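Local coordinates for protein hydrolase (PDB 6IAH) that probably hydrolyses phosphate esters with the help of magnesium, as a phosphatase of the haloacid dehalogenase superfamily possibly acting on phosphoglycolate, at residues Tyr196-Glu208 and Phe219-Phe232. Numbering follows the deposited sequence.
With MG (magnesium ion), chain B.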
ATOM      1  N   TYR A 196      14.849  -4.599   8.852  1.00 23.04           N
ATOM      2  CA  TYR A 196      13.667  -4.315   8.069  1.00 21.55           C
ATOM      3  C   TYR A 196      13.944  -3.058   7.294  1.00 22.62           C
ATOM      4  O   TYR A 196      14.360  -2.088   7.883  1.00 25.30           O
ATOM      5  CB  TYR A 196      12.424  -4.111   8.937  1.00 24.58           C
ATOM      6  CG  TYR A 196      11.140  -4.078   8.137  1.00 25.08           C
ATOM      7  CD1 TYR A 196      10.590  -5.244   7.596  1.00 25.91           C
ATOM      8  CD2 TYR A 196      10.477  -2.872   7.868  1.00 26.15           C
ATOM      9  CE1 TYR A 196       9.423  -5.195   6.828  1.00 25.17           C
ATOM     10  CE2 TYR A 196       9.297  -2.819   7.125  1.00 23.67           C
ATOM     11  CZ  TYR A 196       8.779  -3.969   6.587  1.00 25.74           C
ATOM     12  OH  TYR A 196       7.628  -3.906   5.812  1.00 23.46           O
ATOM     13  N   ILE A 197      13.638  -3.082   6.000  1.00 21.99           N
ATOM     14  CA  ILE A 197      13.779  -1.894   5.084  1.00 22.27           C
ATOM     15  C   ILE A 197      12.399  -1.347   4.754  1.00 22.90           C
ATOM     16  O   ILE A 197      11.618  -2.055   4.109  1.00 23.25           O
ATOM     17  CB  ILE A 197      14.469  -2.297   3.770  1.00 25.30           C
ATOM     18  CG1 ILE A 197      15.659  -3.246   3.978  1.00 27.39           C
ATOM     19  CG2 ILE A 197      14.823  -1.044   2.950  1.00 25.47           C
ATOM     20  CD1 ILE A 197      16.663  -2.798   4.995  1.00 31.24           C
ATOM     21  N   GLY A 198      12.104  -0.101   5.217  1.00 22.17           N
ATOM     22  CA  GLY A 198      10.815   0.554   5.050  1.00 22.57           C
ATOM     23  C   GLY A 198      11.040   1.902   4.346  1.00 21.94           C
ATOM     24  O   GLY A 198      12.167   2.291   4.144  1.00 23.50           O
ATOM     25  N   ASP A 199       9.941   2.504   3.942  1.00 24.05           N
ATOM     26  CA  ASP A 199       9.919   3.894   3.388  1.00 26.04           C
ATOM     27  C   ASP A 199       9.094   4.873   4.266  1.00 28.47           C
ATOM     28  O   ASP A 199       9.123   6.026   4.020  1.00 27.36           O
ATOM     29  CB  ASP A 199       9.421   3.856   1.954  1.00 27.73           C
ATOM     30  CG  ASP A 199       7.958   3.460   1.827  1.00 28.28           C
ATOM     31  OD1 ASP A 199       7.507   2.380   2.322  1.00 24.39           O
ATOM     32  OD2 ASP A 199       7.214   4.225   1.185  1.00 26.90           O
ATOM     33  N   THR A 200       8.357   4.412   5.280  1.00 28.65           N
ATOM     34  CA  THR A 200       7.484   5.319   6.025  1.00 29.78           C
ATOM     35  C   THR A 200       7.715   5.256   7.506  1.00 30.13           C
ATOM     36  O   THR A 200       8.307   4.315   7.995  1.00 30.83           O
ATOM     37  CB  THR A 200       5.984   5.056   5.773  1.00 31.04           C
ATOM     38  OG1 THR A 200       5.605   3.770   6.294  1.00 30.14           O
ATOM     39  CG2 THR A 200       5.649   5.225   4.344  1.00 30.26           C
ATOM     40  N   ILE A 201       7.143   6.231   8.229  1.00 32.53           N
ATOM     41  CA  ILE A 201       7.201   6.241   9.703  1.00 31.66           C
ATOM     42  C   ILE A 201       6.481   5.032  10.309  1.00 28.91           C
ATOM     43  O   ILE A 201       6.865   4.558  11.355  1.00 29.69           O
ATOM     44  CB  ILE A 201       6.570   7.558  10.263  1.00 37.56           C
ATOM     45  CG1 ILE A 201       7.333   8.823   9.764  1.00 44.31           C
ATOM     46  CG2 ILE A 201       6.486   7.565  11.776  1.00 36.71           C
ATOM     47  CD1 ILE A 201       8.789   8.938  10.178  1.00 46.42           C
ATOM     48  N   ASN A 202       5.408   4.575   9.683  1.00 30.80           N
ATOM     49  CA  ASN A 202       4.698   3.390  10.172  1.00 30.44           C
ATOM     50  C   ASN A 202       5.599   2.159  10.174  1.00 27.40           C
ATOM     51  O   ASN A 202       5.501   1.321  11.080  1.00 26.00           O
ATOM     52  CB  ASN A 202       3.374   3.125   9.400  1.00 32.93           C
ATOM     53  CG  ASN A 202       2.447   2.157  10.167  1.00 35.00           C
ATOM     54  OD1 ASN A 202       2.299   1.026   9.802  1.00 35.87           O
ATOM     55  ND2 ASN A 202       1.828   2.636  11.238  1.00 42.04           N
ATOM     56  N   ASP A 203       6.466   2.053   9.185  1.00 27.16           N
ATOM     57  CA  ASP A 203       7.493   1.008   9.150  1.00 27.56           C
ATOM     58  C   ASP A 203       8.474   1.114  10.318  1.00 28.57           C
ATOM     59  O   ASP A 203       8.851   0.107  10.958  1.00 24.95           O
ATOM     60  CB  ASP A 203       8.255   1.028   7.822  1.00 27.21           C
ATOM     61  CG  ASP A 203       7.368   0.697   6.624  1.00 27.82           C
ATOM     62  OD1 ASP A 203       6.497  -0.224   6.709  1.00 25.17           O
ATOM     63  OD2 ASP A 203       7.525   1.393   5.589  1.00 25.54           O
ATOM     64  N   GLU A 204       8.845   2.351  10.629  1.00 25.77           N
ATOM     65  CA  GLU A 204       9.736   2.628  11.760  1.00 27.80           C
ATOM     66  C   GLU A 204       9.115   2.232  13.081  1.00 26.79           C
ATOM     67  O   GLU A 204       9.727   1.510  13.900  1.00 27.02           O
ATOM     68  CB  GLU A 204      10.128   4.104  11.784  1.00 26.81           C
ATOM     69  CG  GLU A 204      11.269   4.371  12.743  1.00 30.25           C
ATOM     70  CD  GLU A 204      12.103   5.570  12.342  1.00 34.31           C
ATOM     71  OE1 GLU A 204      11.458   6.527  11.944  1.00 35.71           O
ATOM     72  OE2 GLU A 204      13.378   5.535  12.397  1.00 36.37           O
ATOM     73  N   LEU A 205       7.835   2.586  13.226  1.00 27.08           N
ATOM     74  CA  LEU A 205       7.050   2.217  14.399  1.00 25.39           C
ATOM     75  C   LEU A 205       6.907   0.727  14.565  1.00 30.04           C
ATOM     76  O   LEU A 205       7.008   0.158  15.719  1.00 25.85           O
ATOM     77  CB  LEU A 205       5.669   2.884  14.296  1.00 26.31           C
ATOM     78  CG  LEU A 205       4.600   2.542  15.308  1.00 29.01           C
ATOM     79  CD1 LEU A 205       5.018   2.654  16.793  1.00 29.68           C
ATOM     80  CD2 LEU A 205       3.383   3.412  15.033  1.00 34.40           C
ATOM     81  N   PHE A 206       6.632   0.054  13.432  1.00 24.18           N
ATOM     82  CA  PHE A 206       6.593  -1.407  13.396  1.00 22.86           C
ATOM     83  C   PHE A 206       7.803  -2.024  14.126  1.00 24.32           C
ATOM     84  O   PHE A 206       7.698  -2.986  14.967  1.00 23.42           O
ATOM     85  CB  PHE A 206       6.512  -1.815  11.894  1.00 22.43           C
ATOM     86  CG  PHE A 206       6.639  -3.276  11.581  1.00 24.40           C
ATOM     87  CD1 PHE A 206       5.929  -4.248  12.295  1.00 24.79           C
ATOM     88  CD2 PHE A 206       7.382  -3.677  10.460  1.00 24.94           C
ATOM     89  CE1 PHE A 206       5.979  -5.576  11.924  1.00 26.57           C
ATOM     90  CE2 PHE A 206       7.414  -5.024  10.088  1.00 26.03           C
ATOM     91  CZ  PHE A 206       6.745  -5.965  10.849  1.00 25.89           C
ATOM     92  N   VAL A 207       8.974  -1.586  13.703  1.00 25.65           N
ATOM     93  CA  VAL A 207      10.233  -2.127  14.254  1.00 27.63           C
ATOM     94  C   VAL A 207      10.458  -1.618  15.714  1.00 29.04           C
ATOM     95  O   VAL A 207      10.820  -2.419  16.589  1.00 27.98           O
ATOM     96  CB  VAL A 207      11.447  -1.816  13.353  1.00 26.84           C
ATOM     97  CG1 VAL A 207      12.716  -2.319  13.962  1.00 26.26           C
ATOM     98  CG2 VAL A 207      11.264  -2.439  11.971  1.00 28.99           C
ATOM     99  N   GLU A 208      10.171  -0.346  15.988  1.00 27.57           N
ATOM    100  CA  GLU A 208      10.106   0.113  17.430  1.00 27.51           C
ATOM    101  C   GLU A 208       9.235  -0.829  18.273  1.00 29.88           C
ATOM    102  O   GLU A 208       9.641  -1.248  19.371  1.00 27.45           O
ATOM    103  CB  GLU A 208       9.594   1.531  17.521  1.00 26.01           C
ATOM    104  CG  GLU A 208      10.608   2.572  17.088  1.00 28.53           C
ATOM    105  CD  GLU A 208      10.021   3.944  16.675  1.00 31.38           C
ATOM    106  OE1 GLU A 208       8.831   4.237  16.836  1.00 34.10           O
ATOM    107  OE2 GLU A 208      10.776   4.767  16.167  1.00 34.04           O
ATOM    108  N   PHE A 219      16.391  -1.160  11.614  1.00 24.90           N
ATOM    109  CA  PHE A 219      15.470  -0.585  10.712  1.00 26.44           C
ATOM    110  C   PHE A 219      16.229   0.384   9.836  1.00 27.92           C
ATOM    111  O   PHE A 219      17.058   1.132  10.350  1.00 27.48           O
ATOM    112  CB  PHE A 219      14.347   0.183  11.453  1.00 26.61           C
ATOM    113  CG  PHE A 219      13.499   1.027  10.526  1.00 27.21           C
ATOM    114  CD1 PHE A 219      12.623   0.406   9.589  1.00 26.89           C
ATOM    115  CD2 PHE A 219      13.619   2.438  10.500  1.00 27.52           C
ATOM    116  CE1 PHE A 219      11.874   1.165   8.715  1.00 25.81           C
ATOM    117  CE2 PHE A 219      12.862   3.189   9.618  1.00 27.09           C
ATOM    118  CZ  PHE A 219      11.972   2.560   8.728  1.00 27.11           C
ATOM    119  N   VAL A 220      15.959   0.348   8.526  1.00 26.84           N
ATOM    120  CA  VAL A 220      16.531   1.299   7.558  1.00 27.68           C
ATOM    121  C   VAL A 220      15.419   1.934   6.752  1.00 29.51           C
ATOM    122  O   VAL A 220      14.544   1.228   6.180  1.00 28.13           O
ATOM    123  CB  VAL A 220      17.565   0.556   6.666  1.00 29.43           C
ATOM    124  CG1 VAL A 220      18.010   1.368   5.458  1.00 33.15           C
ATOM    125  CG2 VAL A 220      18.771   0.164   7.506  1.00 31.89           C
ATOM    126  N   MET A 221      15.471   3.251   6.615  1.00 27.43           N
ATOM    127  CA  MET A 221      14.461   3.945   5.897  1.00 27.56           C
ATOM    128  C   MET A 221      15.045   4.438   4.615  1.00 29.40           C
ATOM    129  O   MET A 221      15.934   5.282   4.639  1.00 31.82           O
ATOM    130  CB  MET A 221      13.891   5.104   6.685  1.00 27.53           C
ATOM    131  CG  MET A 221      12.797   5.810   5.878  1.00 30.97           C
ATOM    132  SD  MET A 221      11.999   7.197   6.659  1.00 39.96           S
ATOM    133  CE  MET A 221      11.157   6.355   8.017  1.00 39.40           C
ATOM    134  N   VAL A 222      14.520   3.943   3.490  1.00 26.61           N
ATOM    135  CA  VAL A 222      14.993   4.379   2.182  1.00 30.82           C
ATOM    136  C   VAL A 222      14.742   5.854   2.016  1.00 28.15           C
ATOM    137  O   VAL A 222      13.736   6.352   2.510  1.00 33.62           O
ATOM    138  CB  VAL A 222      14.450   3.549   1.020  1.00 26.96           C
ATOM    139  CG1 VAL A 222      14.908   2.110   1.188  1.00 28.20           C
ATOM    140  CG2 VAL A 222      12.921   3.654   0.906  1.00 27.98           C
ATOM    141  N   GLY A 223      15.682   6.551   1.395  1.00 35.66           N
ATOM    142  CA  GLY A 223      15.550   8.008   1.154  1.00 39.84           C
ATOM    143  C   GLY A 223      15.917   8.900   2.355  1.00 42.51           C
ATOM    144  O   GLY A 223      15.942  10.148   2.239  1.00 57.05           O
ATOM    145  N   ARG A 224      16.135   8.290   3.503  1.00 35.75           N
ATOM    146  CA  ARG A 224      16.678   8.974   4.674  1.00 36.89           C
ATOM    147  C   ARG A 224      17.993   8.360   5.102  1.00 37.71           C
ATOM    148  O   ARG A 224      18.981   9.067   5.257  1.00 40.17           O
ATOM    149  CB  ARG A 224      15.665   8.903   5.808  1.00 34.67           C
ATOM    150  CG  ARG A 224      15.927   9.842   6.973  1.00 34.48           C
ATOM    151  CD  ARG A 224      14.972   9.517   8.099  1.00 34.13           C
ATOM    152  NE  ARG A 224      15.315   8.227   8.718  1.00 31.17           N
ATOM    153  CZ  ARG A 224      14.570   7.592   9.605  1.00 29.32           C
ATOM    154  NH1 ARG A 224      13.416   8.096   9.999  1.00 32.64           N
ATOM    155  NH2 ARG A 224      14.998   6.427  10.119  1.00 28.29           N
ATOM    156  N   ASP A 225      18.018   7.049   5.305  1.00 32.73           N
ATOM    157  CA  ASP A 225      19.170   6.346   5.856  1.00 33.42           C
ATOM    158  C   ASP A 225      20.094   5.799   4.747  1.00 36.03           C
ATOM    159  O   ASP A 225      21.263   5.463   4.978  1.00 35.70           O
ATOM    160  CB  ASP A 225      18.707   5.201   6.769  1.00 32.28           C
ATOM    161  CG  ASP A 225      17.781   5.666   7.840  1.00 33.15           C
ATOM    162  OD1 ASP A 225      17.848   6.869   8.210  1.00 34.83           O
ATOM    163  OD2 ASP A 225      16.976   4.880   8.354  1.00 29.70           O
ATOM    164  N   VAL A 226      19.551   5.705   3.537  1.00 35.38           N
ATOM    165  CA  VAL A 226      20.225   5.096   2.414  1.00 34.75           C
ATOM    166  C   VAL A 226      19.466   5.592   1.205  1.00 30.17           C
ATOM    167  O   VAL A 226      18.308   5.996   1.328  1.00 32.37           O
ATOM    168  CB  VAL A 226      20.220   3.549   2.592  1.00 36.33           C
ATOM    169  CG1 VAL A 226      18.820   2.970   2.364  1.00 33.30           C
ATOM    170  CG2 VAL A 226      21.248   2.901   1.685  1.00 38.99           C
ATOM    171  N   LYS A 227      20.084   5.604   0.045  1.00 35.84           N
ATOM    172  CA  LYS A 227      19.395   6.144  -1.152  1.00 37.80           C
ATOM    173  C   LYS A 227      18.199   5.300  -1.526  1.00 35.37           C
ATOM    174  O   LYS A 227      17.093   5.792  -1.663  1.00 32.44           O
ATOM    175  CB  LYS A 227      20.327   6.185  -2.350  1.00 44.54           C
ATOM    176  CG  LYS A 227      19.722   6.921  -3.550  1.00 52.11           C
ATOM    177  CD  LYS A 227      20.668   6.815  -4.729  1.00 53.38           C
ATOM    178  CE  LYS A 227      20.114   7.602  -5.911  1.00 60.60           C
ATOM    179  NZ  LYS A 227      20.838   7.263  -7.167  1.00 58.49           N
ATOM    180  N   ASP A 228      18.418   3.997  -1.669  1.00 32.41           N
ATOM    181  CA  ASP A 228      17.335   3.107  -2.030  1.00 28.70           C
ATOM    182  C   ASP A 228      17.753   1.721  -1.624  1.00 28.75           C
ATOM    183  O   ASP A 228      18.859   1.514  -1.101  1.00 30.10           O
ATOM    184  CB  ASP A 228      17.049   3.187  -3.525  1.00 31.33           C
ATOM    185  CG  ASP A 228      18.288   2.908  -4.392  1.00 33.91           C
ATOM    186  OD1 ASP A 228      19.094   1.993  -4.109  1.00 34.30           O
ATOM    187  OD2 ASP A 228      18.449   3.623  -5.401  1.00 40.63           O
ATOM    188  N   VAL A 229      16.860   0.776  -1.872  1.00 27.80           N
ATOM    189  CA  VAL A 229      17.088  -0.632  -1.463  1.00 25.36           C
ATOM    190  C   VAL A 229      18.303  -1.243  -2.178  1.00 24.10           C
ATOM    191  O   VAL A 229      18.942  -2.183  -1.693  1.00 25.83           O
ATOM    192  CB  VAL A 229      15.815  -1.459  -1.694  1.00 24.06           C
ATOM    193  CG1 VAL A 229      15.507  -1.617  -3.170  1.00 24.60           C
ATOM    194  CG2 VAL A 229      15.920  -2.825  -0.978  1.00 24.86           C
ATOM    195  N   ASN A 230      18.629  -0.739  -3.356  1.00 24.99           N
ATOM    196  CA  ASN A 230      19.732  -1.363  -4.119  1.00 24.49           C
ATOM    197  C   ASN A 230      21.043  -0.983  -3.516  1.00 26.19           C
ATOM    198  O   ASN A 230      21.927  -1.823  -3.415  1.00 27.09           O
ATOM    199  CB  ASN A 230      19.684  -0.920  -5.608  1.00 26.08           C
ATOM    200  CG  ASN A 230      18.466  -1.465  -6.314  1.00 28.15           C
ATOM    201  OD1 ASN A 230      18.099  -2.642  -6.127  1.00 25.28           O
ATOM    202  ND2 ASN A 230      17.807  -0.621  -7.100  1.00 29.24           N
ATOM    203  N   GLU A 231      21.183   0.279  -3.108  1.00 26.33           N
ATOM    204  CA  GLU A 231      22.408   0.699  -2.420  1.00 29.24           C
ATOM    205  C   GLU A 231      22.511  -0.056  -1.104  1.00 28.23           C
ATOM    206  O   GLU A 231      23.584  -0.530  -0.718  1.00 25.60           O
ATOM    207  CB  GLU A 231      22.401   2.194  -2.169  1.00 31.96           C
ATOM    208  CG  GLU A 231      23.616   2.712  -1.422  1.00 37.47           C
ATOM    209  CD  GLU A 231      23.568   4.224  -1.369  1.00 42.99           C
ATOM    210  OE1 GLU A 231      23.784   4.813  -2.438  1.00 44.01           O
ATOM    211  OE2 GLU A 231      23.174   4.807  -0.328  1.00 43.78           O
ATOM    212  N   PHE A 232      21.387  -0.172  -0.426  1.00 27.10           N
ATOM    213  CA  PHE A 232      21.375  -0.998   0.765  1.00 25.75           C
ATOM    214  C   PHE A 232      21.879  -2.416   0.516  1.00 25.94           C
ATOM    215  O   PHE A 232      22.742  -2.960   1.264  1.00 27.00           O
ATOM    216  CB  PHE A 232      19.999  -1.034   1.421  1.00 25.78           C
ATOM    217  CG  PHE A 232      20.023  -1.910   2.641  1.00 26.78           C
ATOM    218  CD1 PHE A 232      20.597  -1.426   3.801  1.00 27.47           C
ATOM    219  CD2 PHE A 232      19.710  -3.249   2.545  1.00 31.51           C
ATOM    220  CE1 PHE A 232      20.720  -2.206   4.902  1.00 29.05           C
ATOM    221  CE2 PHE A 232      19.869  -4.066   3.669  1.00 28.00           C
ATOM    222  CZ  PHE A 232      20.363  -3.522   4.813  1.00 29.17           C
TER
HETATM  223 MG    MG B 301       5.834   1.274   1.975  1.00 28.94          MG
HETATM  224  O   HOH W   1      11.226   6.937   2.787  1.00 40.55           O
HETATM  225  O   HOH W   2       4.938   2.918   1.291  1.00 26.91           O
HETATM  226  O   HOH W   3       5.558   1.598   4.042  1.00 25.13           O
HETATM  227  O   HOH W   4       4.133   0.234   1.841  1.00 26.55           O
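Y196-G198 and F219-M221 pair as parallel strands of the Rossmann-like haloacid dehalogenase core, linked by helix 201-213 in a beta-alpha-beta crossover. Three backbone bonds join them: V220 N to Y196 O, G198 N to V220 O, and V222 N to G198 O at 2.9 Å, the last carrying the ladder one residue beyond M221.

On the helix-covered face, the F219 ring lies beneath E204, whose CA sits 3.8 Å from the ring centroid in a CH-pi contact and whose CG lies 3.7 Å from F219 CE2. With CG anti to the backbone N (chi1 169°), the F219 ring reaches under the helix, and V207 CG1 packs on F219 CB. Glycine suits position 198, since a side chain there would strike F219 CE1 and D203 CB. The flexible M221 chain bends at its end, bringing CE to 3.5 Å from T200 O. On the other face, branched I197 serves two neighbours: CD1 rests over the F232 ring, 3.8 Å from its centroid, and CG2 meets V222 CG1.

Among charged groups, R224 grips E204 end-on, NH2 lying 2.9 Å from OE2 and NH1 meeting OE1 on its syn side, and holds D225 side-on through NE and NH2. Shortening E204 to an alanine is likely to cost R224 its carboxylate mate on the helix, leaving the grip on D225, and F219 CE2 its contact with CG.

Just past the strand, D199 joins D6 and D8 at the magnesium. T200 and D203 form a capping box at the helix start; D203 OD1 bridges to K179, OD2 accepts from D199 N and T200 N on opposite faces of its carboxylate, steadying this loop, while D199 OD1 binds the magnesium at 2.0 Å.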